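Local coordinates for protein reducing end xylose-releasing exo-oligoxylanase (Paenibacillus barengoltzii G22, PDB 5YXT) that probably releases xylose from the reducing end of short xylan oligosaccharides by hydrolysing their glycosidic bonds, as a glycoside hydrolase of family 8, at residues R29-T34 and S370-I375; Q37-D42 and L361-L366; I47-G52 and Y57-G62; A315-G320 and P348-K353. All coordinates share one frame; numbering follows the deposited sequence.

Interaction 1 (R29-T34 and S370-I375); sequences RRLDET and SGNYRI
The Schellman motif that closes helix 355-369 sets Ser370 and Asn372 against Leu31 of helix 24-40, a small buried contact that shows how a helix end can be packed as well as capped. Gly371 is where the chain leaves helical geometry, with a positive phi of 79° that suits glycine, and the turn returns Asn372 to the side of Ser370. Between the two segments a single methyl does the touching: Leu31 CD2 lies 3.7 Å from Asn372 ND2 and 4.0 Å from Ser370 OG. With CG anti to the backbone N (chi1 -178°), Leu31 extends toward this polar pair, its branch passing aslant the amide.

The pair is already bonded within its own turn. Asn372 ND2 donates to Ser370 OG at 2.9 Å with an angle of 158° at the hydrogen, and OG lies close to the amide plane. Ser370 OG is also bonded to the carbonyls of Leu366 and Leu367, so a buried hydroxyl is tied to the last helical turn and Leu31 meets polar atoms that have partners. Were Ser370 replaced by an alanine, the Asn372 amide would probably lose this acceptor and be freer to turn against Leu31. Further along, Arg374 NE reaches Gly371 O at 2.8 Å in the carbonyl plane, with a weak second bond from Arg374 NH2.

Around the contact, Leu31 also leans on Leu363 and Asn372 on Leu367, both of helix 355-369, while Tyr373 and Ile375 run on to pack against helices 199-208 and 263-276.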
loop_
_atom_site.group_PDB
_atom_site.type_symbol
_atom_site.label_atom_id
_atom_site.label_comp_id
_atom_site.label_asym_id
_atom_site.label_seq_id
_atom_site.Cartn_x
_atom_site.Cartn_y
_atom_site.Cartn_z
ATOM N N ARG C 29 12.995 13.956 -24.194
ATOM C CA ARG C 29 12.832 13.312 -25.495
ATOM C C ARG C 29 11.414 12.786 -25.672
ATOM O O ARG C 29 10.844 12.884 -26.758
ATOM C CB ARG C 29 13.847 12.180 -25.661
ATOM N N ARG C 30 10.823 12.231 -24.612
ATOM C CA ARG C 30 9.443 11.761 -24.699
ATOM C C ARG C 30 8.487 12.904 -25.019
ATOM O O ARG C 30 7.598 12.764 -25.868
ATOM C CB ARG C 30 9.041 11.079 -23.396
ATOM C CG ARG C 30 7.722 10.323 -23.476
ATOM C CD ARG C 30 7.769 9.179 -24.485
ATOM N NE ARG C 30 8.464 8.021 -23.938
ATOM C CZ ARG C 30 7.971 7.224 -22.996
ATOM N NH1 ARG C 30 6.763 7.452 -22.499
ATOM N NH2 ARG C 30 8.690 6.197 -22.554
ATOM N N LEU C 31 8.652 14.043 -24.342
ATOM C CA LEU C 31 7.805 15.198 -24.621
ATOM C C LEU C 31 7.960 15.662 -26.067
ATOM O O LEU C 31 6.968 15.886 -26.774
ATOM C CB LEU C 31 8.131 16.332 -23.649
ATOM C CG LEU C 31 7.284 17.600 -23.785
ATOM C CD1 LEU C 31 5.792 17.267 -23.773
ATOM C CD2 LEU C 31 7.616 18.582 -22.677
ATOM N N ASP C 32 9.203 15.817 -26.527
ATOM C CA ASP C 32 9.414 16.296 -27.890
ATOM C C ASP C 32 8.940 15.279 -28.922
ATOM O O ASP C 32 8.362 15.661 -29.942
ATOM C CB ASP C 32 10.884 16.646 -28.106
ATOM C CG ASP C 32 11.345 17.764 -27.196
ATOM O OD1 ASP C 32 10.500 18.628 -26.881
ATOM O OD2 ASP C 32 12.532 17.776 -26.784
ATOM N N GLU C 33 9.170 13.981 -28.683
ATOM C CA GLU C 33 8.668 12.974 -29.619
ATOM C C GLU C 33 7.141 12.966 -29.647
ATOM O O GLU C 33 6.530 12.763 -30.704
ATOM C CB GLU C 33 9.194 11.584 -29.253
ATOM C CG GLU C 33 10.648 11.331 -29.616
ATOM C CD GLU C 33 11.211 10.092 -28.931
ATOM O OE1 GLU C 33 10.549 9.575 -28.001
ATOM O OE2 GLU C 33 12.312 9.630 -29.324
ATOM N N THR C 34 6.508 13.188 -28.493
ATOM C CA THR C 34 5.053 13.241 -28.442
ATOM C C THR C 34 4.517 14.448 -29.197
ATOM O O THR C 34 3.561 14.331 -29.972
ATOM C CB THR C 34 4.579 13.276 -26.995
ATOM O OG1 THR C 34 5.049 12.106 -26.323
ATOM C CG2 THR C 34 3.057 13.323 -26.939
ATOM N N SER C 370 5.941 16.527 -16.372
ATOM C CA SER C 370 7.319 16.915 -16.620
ATOM C C SER C 370 7.625 18.317 -16.102
ATOM O O SER C 370 8.742 18.800 -16.288
ATOM C CB SER C 370 7.638 16.819 -18.122
ATOM O OG SER C 370 6.827 17.691 -18.903
ATOM N N GLY C 371 6.662 18.967 -15.446
ATOM C CA GLY C 371 6.863 20.319 -14.963
ATOM C C GLY C 371 6.727 21.382 -16.024
ATOM O O GLY C 371 7.331 22.455 -15.899
ATOM N N ASN C 372 5.918 21.126 -17.055
ATOM C CA ASN C 372 5.816 21.991 -18.224
ATOM C C ASN C 372 4.394 22.470 -18.503
ATOM O O ASN C 372 4.130 22.994 -19.590
ATOM C CB ASN C 372 6.387 21.263 -19.446
ATOM C CG ASN C 372 7.905 21.190 -19.393
ATOM O OD1 ASN C 372 8.561 22.224 -19.310
ATOM N ND2 ASN C 372 8.463 19.976 -19.404
ATOM N N TYR C 373 3.481 22.312 -17.555
ATOM C CA TYR C 373 2.125 22.853 -17.643
ATOM C C TYR C 373 2.078 23.965 -16.592
ATOM O O TYR C 373 1.782 23.720 -15.419
ATOM C CB TYR C 373 1.094 21.744 -17.395
ATOM C CG TYR C 373 -0.318 22.013 -17.879
ATOM C CD1 TYR C 373 -0.766 23.300 -18.131
ATOM C CD2 TYR C 373 -1.202 20.960 -18.086
ATOM C CE1 TYR C 373 -2.063 23.531 -18.558
ATOM C CE2 TYR C 373 -2.494 21.176 -18.525
ATOM C CZ TYR C 373 -2.926 22.464 -18.749
ATOM O OH TYR C 373 -4.226 22.668 -19.178
ATOM N N ARG C 374 2.394 25.185 -17.018
ATOM C CA ARG C 374 2.720 26.280 -16.115
ATOM C C ARG C 374 1.752 27.446 -16.224
ATOM O O ARG C 374 1.015 27.593 -17.204
ATOM C CB ARG C 374 4.126 26.806 -16.387
ATOM C CG ARG C 374 5.157 25.716 -16.346
ATOM C CD ARG C 374 6.542 26.288 -16.363
ATOM N NE ARG C 374 7.536 25.234 -16.272
ATOM C CZ ARG C 374 8.739 25.404 -15.739
ATOM N NH1 ARG C 374 9.084 26.592 -15.248
ATOM N NH2 ARG C 374 9.586 24.385 -15.695
ATOM N N ILE C 375 1.794 28.287 -15.188
ATOM C CA ILE C 375 1.091 29.560 -15.161
ATOM C C ILE C 375 2.035 30.601 -15.744
ATOM O O ILE C 375 3.092 30.889 -15.174
ATOM C CB ILE C 375 0.660 29.947 -13.742
ATOM C CG1 ILE C 375 -0.307 28.903 -13.177
ATOM C CG2 ILE C 375 0.033 31.328 -13.747
ATOM C CD1 ILE C 375 -0.489 28.976 -11.657
#

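Interaction 2 (Q37-D42 and L361-L366); sequences QLFEGD and LYLFAL
The Phe39 ring meets Leu363 through CE1, 4.0 Å from Leu363 CD2, the methyl approaching obliquely. The ring of Trp35, one turn earlier in helix 24-40, stacks with that of Phe39, and Met77 of helix 68-80 touches both Phe39 and Leu363. A chi1 of -73° puts the ring anti to the carbonyl carbon, and from there its far end swings nearer to helix 355-369 than its root does.

Leu38 supplies the other half of the contact. Its CD2 methyl packs 3.9 Å from Leu363 CB and 4.0 Å from Leu363 CD2, the two leucines lying antiparallel alongside one another. Leu363 thus meets two consecutive residues of helix 24-40, touching Leu38 with its root and one methyl and Phe39 with that same methyl. The contact joins helix 24-40, early in the chain, to helix 355-369, the last long one, consistent with the (α/α)6 barrel expected of glycoside hydrolase family 8. Helix 24-40 is near its C-terminal end here and widens into a pi-type turn over 37-40. Leu363 also touches Leu31 and Thr34 further back on helix 24-40, and Leu38 packs on Ile47.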
loop_
_atom_site.group_PDB
_atom_site.type_symbol
_atom_site.label_atom_id
_atom_site.label_comp_id
_atom_site.label_asym_id
_atom_site.label_seq_id
_atom_site.Cartn_x
_atom_site.Cartn_y
_atom_site.Cartn_z
ATOM N N GLN C 37 4.717 13.679 -32.963
ATOM C CA GLN C 37 3.715 12.719 -33.431
ATOM C C GLN C 37 2.331 13.348 -33.540
ATOM O O GLN C 37 1.533 12.956 -34.398
ATOM C CB GLN C 37 3.652 11.512 -32.487
ATOM C CG GLN C 37 4.886 10.623 -32.486
ATOM C CD GLN C 37 4.636 9.290 -31.788
ATOM O OE1 GLN C 37 4.909 9.131 -30.599
ATOM N NE2 GLN C 37 4.122 8.325 -32.534
ATOM N N LEU C 38 2.017 14.303 -32.673
ATOM C CA LEU C 38 0.676 14.871 -32.617
ATOM C C LEU C 38 0.510 16.091 -33.511
ATOM O O LEU C 38 -0.587 16.315 -34.052
ATOM C CB LEU C 38 0.337 15.253 -31.168
ATOM C CG LEU C 38 -0.257 14.158 -30.271
ATOM C CD1 LEU C 38 0.516 12.869 -30.359
ATOM C CD2 LEU C 38 -0.370 14.618 -28.810
ATOM N N PHE C 39 1.567 16.893 -33.661
ATOM C CA PHE C 39 1.474 18.161 -34.373
ATOM C C PHE C 39 2.316 18.231 -35.636
ATOM O O PHE C 39 2.074 19.119 -36.459
ATOM C CB PHE C 39 1.871 19.332 -33.449
ATOM C CG PHE C 39 0.827 19.651 -32.412
ATOM C CD1 PHE C 39 0.750 18.914 -31.238
ATOM C CD2 PHE C 39 -0.107 20.650 -32.634
ATOM C CE1 PHE C 39 -0.239 19.175 -30.295
ATOM C CE2 PHE C 39 -1.094 20.923 -31.694
ATOM C CZ PHE C 39 -1.163 20.184 -30.525
ATOM N N GLU C 40 3.292 17.346 -35.814
ATOM C CA GLU C 40 4.144 17.382 -36.997
ATOM C C GLU C 40 4.274 16.016 -37.670
ATOM O O GLU C 40 5.123 15.854 -38.551
ATOM C CB GLU C 40 5.531 17.927 -36.636
ATOM C CG GLU C 40 5.508 19.387 -36.204
ATOM C CD GLU C 40 6.684 19.761 -35.332
ATOM O OE1 GLU C 40 6.645 20.848 -34.715
ATOM O OE2 GLU C 40 7.655 18.978 -35.270
ATOM N N GLY C 41 3.441 15.052 -37.309
ATOM C CA GLY C 41 3.553 13.682 -37.785
ATOM C C GLY C 41 2.635 13.394 -38.955
ATOM O O GLY C 41 2.409 14.247 -39.820
ATOM N N ASP C 42 2.093 12.173 -38.976
ATOM C CA ASP C 42 1.313 11.688 -40.107
ATOM C C ASP C 42 0.014 11.037 -39.654
ATOM O O ASP C 42 -0.378 11.151 -38.488
ATOM C CB ASP C 42 2.131 10.689 -40.931
ATOM C CG ASP C 42 2.865 9.683 -40.070
ATOM O OD1 ASP C 42 2.262 9.168 -39.105
ATOM O OD2 ASP C 42 4.045 9.403 -40.354
ATOM N N LEU C 361 -5.436 14.191 -23.951
ATOM C CA LEU C 361 -5.235 13.953 -22.528
ATOM C C LEU C 361 -3.818 13.461 -22.262
ATOM O O LEU C 361 -3.204 13.811 -21.246
ATOM C CB LEU C 361 -6.264 12.937 -22.024
ATOM C CG LEU C 361 -7.630 13.481 -21.587
ATOM C CD1 LEU C 361 -8.133 14.531 -22.529
ATOM C CD2 LEU C 361 -8.638 12.343 -21.453
ATOM N N TYR C 362 -3.286 12.660 -23.180
ATOM C CA TYR C 362 -1.928 12.136 -23.043
ATOM C C TYR C 362 -0.897 13.267 -23.004
ATOM O O TYR C 362 -0.005 13.289 -22.142
ATOM C CB TYR C 362 -1.667 11.177 -24.203
ATOM C CG TYR C 362 -0.389 10.393 -24.155
ATOM C CD1 TYR C 362 0.840 11.007 -24.380
ATOM C CD2 TYR C 362 -0.412 9.027 -23.947
ATOM C CE1 TYR C 362 2.002 10.286 -24.360
ATOM C CE2 TYR C 362 0.760 8.291 -23.934
ATOM C CZ TYR C 362 1.959 8.927 -24.136
ATOM O OH TYR C 362 3.124 8.199 -24.124
ATOM N N LEU C 363 -1.003 14.221 -23.933
ATOM C CA LEU C 363 -0.027 15.304 -23.955
ATOM C C LEU C 363 -0.178 16.207 -22.739
ATOM O O LEU C 363 0.828 16.642 -22.162
ATOM C CB LEU C 363 -0.133 16.115 -25.247
ATOM C CG LEU C 363 0.986 17.159 -25.409
ATOM C CD1 LEU C 363 2.371 16.563 -25.206
ATOM C CD2 LEU C 363 0.959 17.833 -26.758
ATOM N N PHE C 364 -1.417 16.485 -22.323
ATOM C CA PHE C 364 -1.629 17.275 -21.113
ATOM C C PHE C 364 -0.931 16.632 -19.922
ATOM O O PHE C 364 -0.250 17.312 -19.146
ATOM C CB PHE C 364 -3.121 17.426 -20.817
ATOM C CG PHE C 364 -3.788 18.553 -21.561
ATOM C CD1 PHE C 364 -3.099 19.717 -21.861
ATOM C CD2 PHE C 364 -5.128 18.454 -21.931
ATOM C CE1 PHE C 364 -3.715 20.754 -22.537
ATOM C CE2 PHE C 364 -5.766 19.496 -22.598
ATOM C CZ PHE C 364 -5.062 20.647 -22.906
ATOM N N ALA C 365 -1.104 15.315 -19.759
ATOM C CA ALA C 365 -0.480 14.607 -18.649
ATOM C C ALA C 365 1.037 14.701 -18.721
ATOM O O ALA C 365 1.703 14.948 -17.709
ATOM C CB ALA C 365 -0.924 13.140 -18.639
ATOM N N LEU C 366 1.602 14.502 -19.915
ATOM C CA LEU C 366 3.056 14.543 -20.065
ATOM C C LEU C 366 3.600 15.936 -19.775
ATOM O O LEU C 366 4.647 16.078 -19.134
ATOM C CB LEU C 366 3.445 14.096 -21.474
ATOM C CG LEU C 366 4.933 13.897 -21.787
ATOM C CD1 LEU C 366 5.614 13.095 -20.675
ATOM C CD2 LEU C 366 5.088 13.216 -23.167
#

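Interaction 3 (I47-G52 and Y57-G62); sequences IYYPSG and YMLDTG
Strands 48-51 and 57-60 run antiparallel with a marked twist, their axes 4.8 Å apart at closest and their directions 133° apart. Tyr49 and Tyr57 form a hydrogen-bonded pair, with both N-to-O bonds, Tyr49 N to Tyr57 O and Tyr57 N to Tyr49 O, at 2.8 Å. Tyr48 and Met58 make the adjoining non-hydrogen-bonded pair, beyond which Leu59 N donates to Ile47 O at 3.1 Å.

On the sheet face of the paired tyrosines, Tyr49 CB sits over one face of the Tyr57 ring in a CH-pi contact, 4.1 Å from its centroid. Tyr57 CG lies between its own backbone N and carbonyl carbon (chi1 54°), a rotation that brings the ring back over the partner strand. The two tyrosine rings are nearly parallel, at 14°, but offset so far that little of one ring lies over the other. Tyr49 CE1 also presses on Leu59 CB at 3.5 Å, while Tyr49 OH is bonded to Arg46.

The opposite face carries a Met-aromatic contact, with Met58 SD at the edge of the Tyr48 ring, 5.4 Å from its centroid. The methionine chain bends twice and delivers its CE methyl to Ile47 CD1, 3.6 Å away. Helix 84-98 lies against Tyr48, and Met71 of helix 68-80 touches Met58. Together the strands are a beta hairpin, with 48-51 at one edge of a small four-stranded antiparallel sheet of this chain in a largely helical enzyme.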
loop_
_atom_site.group_PDB
_atom_site.type_symbol
_atom_site.label_atom_id
_atom_site.label_comp_id
_atom_site.label_asym_id
_atom_site.label_seq_id
_atom_site.Cartn_x
_atom_site.Cartn_y
_atom_site.Cartn_z
ATOM N N ILE C 47 -3.132 14.798 -34.528
ATOM C CA ILE C 47 -4.408 15.414 -34.191
ATOM C C ILE C 47 -4.519 16.841 -34.698
ATOM O O ILE C 47 -5.590 17.443 -34.571
ATOM C CB ILE C 47 -4.673 15.366 -32.671
ATOM C CG1 ILE C 47 -3.568 16.081 -31.883
ATOM C CG2 ILE C 47 -4.813 13.914 -32.201
ATOM C CD1 ILE C 47 -3.839 16.124 -30.382
ATOM N N TYR C 48 -3.463 17.400 -35.269
ATOM C CA TYR C 48 -3.453 18.770 -35.758
ATOM C C TYR C 48 -3.151 18.764 -37.248
ATOM O O TYR C 48 -2.263 18.037 -37.706
ATOM C CB TYR C 48 -2.407 19.604 -35.008
ATOM C CG TYR C 48 -2.020 20.878 -35.712
ATOM C CD1 TYR C 48 -2.819 22.012 -35.617
ATOM C CD2 TYR C 48 -0.855 20.952 -36.472
ATOM C CE1 TYR C 48 -2.474 23.181 -36.265
ATOM C CE2 TYR C 48 -0.499 22.128 -37.124
ATOM C CZ TYR C 48 -1.317 23.234 -37.015
ATOM O OH TYR C 48 -0.975 24.408 -37.653
ATOM N N TYR C 49 -3.889 19.588 -37.994
ATOM C CA TYR C 49 -3.751 19.705 -39.444
ATOM C C TYR C 49 -3.616 21.178 -39.813
ATOM O O TYR C 49 -4.541 21.964 -39.540
ATOM C CB TYR C 49 -4.959 19.104 -40.166
ATOM C CG TYR C 49 -5.172 17.628 -39.927
ATOM C CD1 TYR C 49 -5.697 17.168 -38.729
ATOM C CD2 TYR C 49 -4.862 16.701 -40.910
ATOM C CE1 TYR C 49 -5.896 15.818 -38.505
ATOM C CE2 TYR C 49 -5.068 15.356 -40.709
ATOM C CZ TYR C 49 -5.581 14.916 -39.506
ATOM O OH TYR C 49 -5.768 13.569 -39.305
ATOM N N PRO C 50 -2.524 21.598 -40.443
ATOM C CA PRO C 50 -2.480 22.958 -41.006
ATOM C C PRO C 50 -3.396 23.083 -42.221
ATOM O O PRO C 50 -3.676 22.108 -42.921
ATOM C CB PRO C 50 -1.007 23.139 -41.397
ATOM C CG PRO C 50 -0.462 21.762 -41.526
ATOM C CD PRO C 50 -1.231 20.899 -40.554
ATOM N N SER C 51 -3.883 24.303 -42.463
ATOM C CA SER C 51 -4.758 24.552 -43.603
ATOM C C SER C 51 -4.459 25.938 -44.154
ATOM O O SER C 51 -4.633 26.936 -43.449
ATOM C CB SER C 51 -6.233 24.431 -43.215
ATOM O OG SER C 51 -6.815 25.703 -43.005
ATOM N N GLY C 52 -4.017 26.000 -45.412
ATOM C CA GLY C 52 -3.576 27.274 -45.951
ATOM C C GLY C 52 -2.249 27.693 -45.335
ATOM O O GLY C 52 -1.474 26.882 -44.815
ATOM N N TYR C 57 -6.329 23.228 -37.797
ATOM C CA TYR C 57 -7.376 22.776 -36.900
ATOM C C TYR C 57 -6.963 21.479 -36.219
ATOM O O TYR C 57 -6.060 20.768 -36.664
ATOM C CB TYR C 57 -8.726 22.614 -37.633
ATOM C CG TYR C 57 -8.668 21.727 -38.859
ATOM C CD1 TYR C 57 -8.815 20.350 -38.749
ATOM C CD2 TYR C 57 -8.454 22.271 -40.131
ATOM C CE1 TYR C 57 -8.753 19.534 -39.869
ATOM C CE2 TYR C 57 -8.391 21.459 -41.260
ATOM C CZ TYR C 57 -8.539 20.097 -41.119
ATOM O OH TYR C 57 -8.480 19.287 -42.222
ATOM N N MET C 58 -7.631 21.211 -35.099
ATOM C CA MET C 58 -7.550 19.941 -34.392
ATOM C C MET C 58 -8.765 19.122 -34.794
ATOM O O MET C 58 -9.901 19.587 -34.660
ATOM C CB MET C 58 -7.531 20.152 -32.878
ATOM C CG MET C 58 -6.566 21.211 -32.437
ATOM S SD MET C 58 -4.916 20.518 -32.312
ATOM C CE MET C 58 -5.152 19.371 -30.965
ATOM N N LEU C 59 -8.532 17.907 -35.258
ATOM C CA LEU C 59 -9.582 17.079 -35.833
ATOM C C LEU C 59 -9.981 16.000 -34.830
ATOM O O LEU C 59 -9.129 15.239 -34.367
ATOM C CB LEU C 59 -9.092 16.455 -37.139
ATOM C CG LEU C 59 -10.101 15.851 -38.115
ATOM C CD1 LEU C 59 -10.292 14.358 -37.857
ATOM C CD2 LEU C 59 -11.420 16.587 -38.084
ATOM N N ASP C 60 -11.264 15.964 -34.468
ATOM C CA ASP C 60 -11.846 14.816 -33.776
ATOM C C ASP C 60 -11.868 13.674 -34.774
ATOM O O ASP C 60 -12.760 13.592 -35.620
ATOM C CB ASP C 60 -13.249 15.128 -33.261
ATOM C CG ASP C 60 -13.883 13.956 -32.494
ATOM O OD1 ASP C 60 -13.508 12.781 -32.728
ATOM O OD2 ASP C 60 -14.772 14.214 -31.649
ATOM N N THR C 61 -10.871 12.797 -34.680
ATOM C CA THR C 61 -10.733 11.710 -35.641
ATOM C C THR C 61 -11.926 10.759 -35.607
ATOM O O THR C 61 -12.266 10.158 -36.630
ATOM C CB THR C 61 -9.429 10.966 -35.359
ATOM O OG1 THR C 61 -9.363 10.639 -33.964
ATOM C CG2 THR C 61 -8.246 11.854 -35.688
ATOM N N GLY C 62 -12.584 10.624 -34.455
ATOM C CA GLY C 62 -13.676 9.676 -34.314
ATOM C C GLY C 62 -14.999 10.168 -34.859
ATOM O O GLY C 62 -15.776 9.393 -35.421
#

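Interaction 4 (A315-G320 and P348-K353); sequences ALHPVG and PVRTGK
Arg350 is stretched almost straight, CG anti to the backbone N (chi1 -156°) and the chain extended from there to NE, and this carries its guanidinium from the 348-353 loop to the carbonyl of Leu316. There Arg350 NH2 donates to Leu316 O at 2.9 Å with an angle of 162° at the hydrogen; the donor lies in the carbonyl plane and the oxygen close to the guanidinium plane. A water at the guanidinium edge doubles the link, donating to Leu316 O at 2.7 Å and accepting from Arg350 NH1 at 2.6 Å.

His317, at the N-cap position of helix 318-327, stands beside the same nitrogen: its ND1 is 3.8 Å from Arg350 NH2, ring and guanidinium almost perpendicular. Pro318 CD touches Arg350 NH2 at 4.0 Å. The two polar side chains share a partner, since Asp358 OD1 is hydrogen-bonded to His317 ND1 and forms a salt bridge with Arg350 NH2, while its OD2 accepts from Gly320 N in the first turn of the helix. A leucine in place of Arg350 would probably cost Asp358 this salt bridge and Leu316 O its direct side-chain donor.

Arg350 NH2 therefore serves a neutral carbonyl and a carboxylate together. The positive guanidinium and the start of the helix would both be expected to favour a negative charge on Asp358, so that this partly exposed network ties loop to helix chiefly through polar contacts of one guanidinium.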
loop_
_atom_site.group_PDB
_atom_site.type_symbol
_atom_site.label_atom_id
_atom_site.label_comp_id
_atom_site.label_asym_id
_atom_site.label_seq_id
_atom_site.Cartn_x
_atom_site.Cartn_y
_atom_site.Cartn_z
ATOM N N ALA C 315 -14.518 1.107 -22.065
ATOM C CA ALA C 315 -14.109 2.501 -22.192
ATOM C C ALA C 315 -13.784 2.820 -23.646
ATOM O O ALA C 315 -13.066 2.065 -24.310
ATOM C CB ALA C 315 -12.885 2.768 -21.306
ATOM N N LEU C 316 -14.330 3.931 -24.154
ATOM C CA LEU C 316 -13.955 4.375 -25.501
ATOM C C LEU C 316 -12.522 4.885 -25.561
ATOM O O LEU C 316 -11.851 4.735 -26.589
ATOM C CB LEU C 316 -14.886 5.478 -26.008
ATOM C CG LEU C 316 -16.121 5.168 -26.844
ATOM C CD1 LEU C 316 -15.821 4.078 -27.898
ATOM C CD2 LEU C 316 -17.341 4.819 -25.970
ATOM N N HIS C 317 -12.044 5.505 -24.489
ATOM C CA HIS C 317 -10.735 6.158 -24.472
ATOM C C HIS C 317 -9.912 5.692 -23.276
ATOM O O HIS C 317 -9.636 6.468 -22.349
ATOM C CB HIS C 317 -10.912 7.676 -24.468
ATOM C CG HIS C 317 -11.773 8.171 -25.582
ATOM N ND1 HIS C 317 -11.341 8.209 -26.892
ATOM C CD2 HIS C 317 -13.054 8.606 -25.593
ATOM C CE1 HIS C 317 -12.312 8.673 -27.658
ATOM N NE2 HIS C 317 -13.363 8.921 -26.895
ATOM N N PRO C 318 -9.488 4.427 -23.271
ATOM C CA PRO C 318 -8.715 3.924 -22.122
ATOM C C PRO C 318 -7.341 4.556 -21.966
ATOM O O PRO C 318 -6.838 4.631 -20.839
ATOM C CB PRO C 318 -8.613 2.418 -22.404
ATOM C CG PRO C 318 -8.758 2.298 -23.878
ATOM C CD PRO C 318 -9.761 3.357 -24.251
ATOM N N VAL C 319 -6.706 4.998 -23.052
ATOM C CA VAL C 319 -5.430 5.697 -22.906
ATOM C C VAL C 319 -5.643 7.057 -22.253
ATOM O O VAL C 319 -4.869 7.475 -21.379
ATOM C CB VAL C 319 -4.738 5.816 -24.278
ATOM C CG1 VAL C 319 -3.592 6.810 -24.229
ATOM C CG2 VAL C 319 -4.260 4.437 -24.713
ATOM N N GLY C 320 -6.700 7.765 -22.659
ATOM C CA GLY C 320 -7.061 8.997 -21.975
ATOM C C GLY C 320 -7.318 8.780 -20.496
ATOM O O GLY C 320 -6.906 9.589 -19.660
ATOM N N PRO C 348 2.254 4.026 -25.174
ATOM C CA PRO C 348 2.502 4.890 -26.333
ATOM C C PRO C 348 1.256 5.689 -26.686
ATOM O O PRO C 348 0.136 5.316 -26.336
ATOM C CB PRO C 348 2.848 3.891 -27.442
ATOM C CG PRO C 348 2.025 2.664 -27.075
ATOM C CD PRO C 348 2.021 2.620 -25.561
ATOM N N VAL C 349 1.469 6.805 -27.399
ATOM C CA VAL C 349 0.333 7.590 -27.877
ATOM C C VAL C 349 -0.583 6.705 -28.725
ATOM O O VAL C 349 -0.151 5.726 -29.351
ATOM C CB VAL C 349 0.761 8.831 -28.684
ATOM C CG1 VAL C 349 1.678 9.737 -27.869
ATOM C CG2 VAL C 349 1.403 8.427 -30.002
ATOM N N ARG C 350 -1.858 7.052 -28.747
ATOM C CA ARG C 350 -2.824 6.207 -29.423
ATOM C C ARG C 350 -2.788 6.429 -30.931
ATOM O O ARG C 350 -2.483 7.522 -31.416
ATOM C CB ARG C 350 -4.233 6.450 -28.881
ATOM C CG ARG C 350 -5.146 5.251 -29.100
ATOM C CD ARG C 350 -6.531 5.428 -28.524
ATOM N NE ARG C 350 -7.367 4.257 -28.788
ATOM C CZ ARG C 350 -8.650 4.146 -28.450
ATOM N NH1 ARG C 350 -9.312 3.037 -28.750
ATOM N NH2 ARG C 350 -9.279 5.141 -27.833
ATOM N N THR C 351 -3.071 5.358 -31.674
ATOM C CA THR C 351 -3.243 5.407 -33.121
ATOM C C THR C 351 -4.637 4.901 -33.469
ATOM O O THR C 351 -5.368 4.393 -32.614
ATOM C CB THR C 351 -2.187 4.559 -33.843
ATOM O OG1 THR C 351 -2.373 3.185 -33.484
ATOM C CG2 THR C 351 -0.790 4.995 -33.442
ATOM N N GLY C 352 -5.010 5.043 -34.735
ATOM C CA GLY C 352 -6.332 4.624 -35.155
ATOM C C GLY C 352 -7.348 5.743 -35.093
ATOM O O GLY C 352 -7.047 6.904 -34.806
ATOM N N LYS C 353 -8.603 5.362 -35.342
ATOM C CA LYS C 353 -9.654 6.344 -35.573
ATOM C C LYS C 353 -10.155 7.029 -34.300
ATOM O O LYS C 353 -10.756 8.100 -34.398
ATOM C CB LYS C 353 -10.828 5.678 -36.293
HETATM O O HOH W 1 -11.579 2.323 -27.785
#

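How the interactions relate
Interactions 1 and 2 sit on successive parts of helix 24-40, their centres about 10 Å apart, and meet where Leu366 CD2 packs 3.7 Å from Leu31 CA. Interaction 2 also borders the hairpin of interaction 3: Leu38 O and Ile47 N, 3.0 Å apart, are probably hydrogen-bonded, and Phe39 CE2 lies 3.9 Å from Met58 SD. Toward interaction 4, Tyr362 CE1 packs 3.6 Å from Val349 CG1, and Thr34 of interaction 1 touches the same valine. Interactions 3 and 4, with centres about 17 Å apart, join through Thr61 OG1 and Lys353 O, a probable hydrogen bond. Along the chain, interaction 1 encloses interaction 2, which encloses 3 and 4 in series.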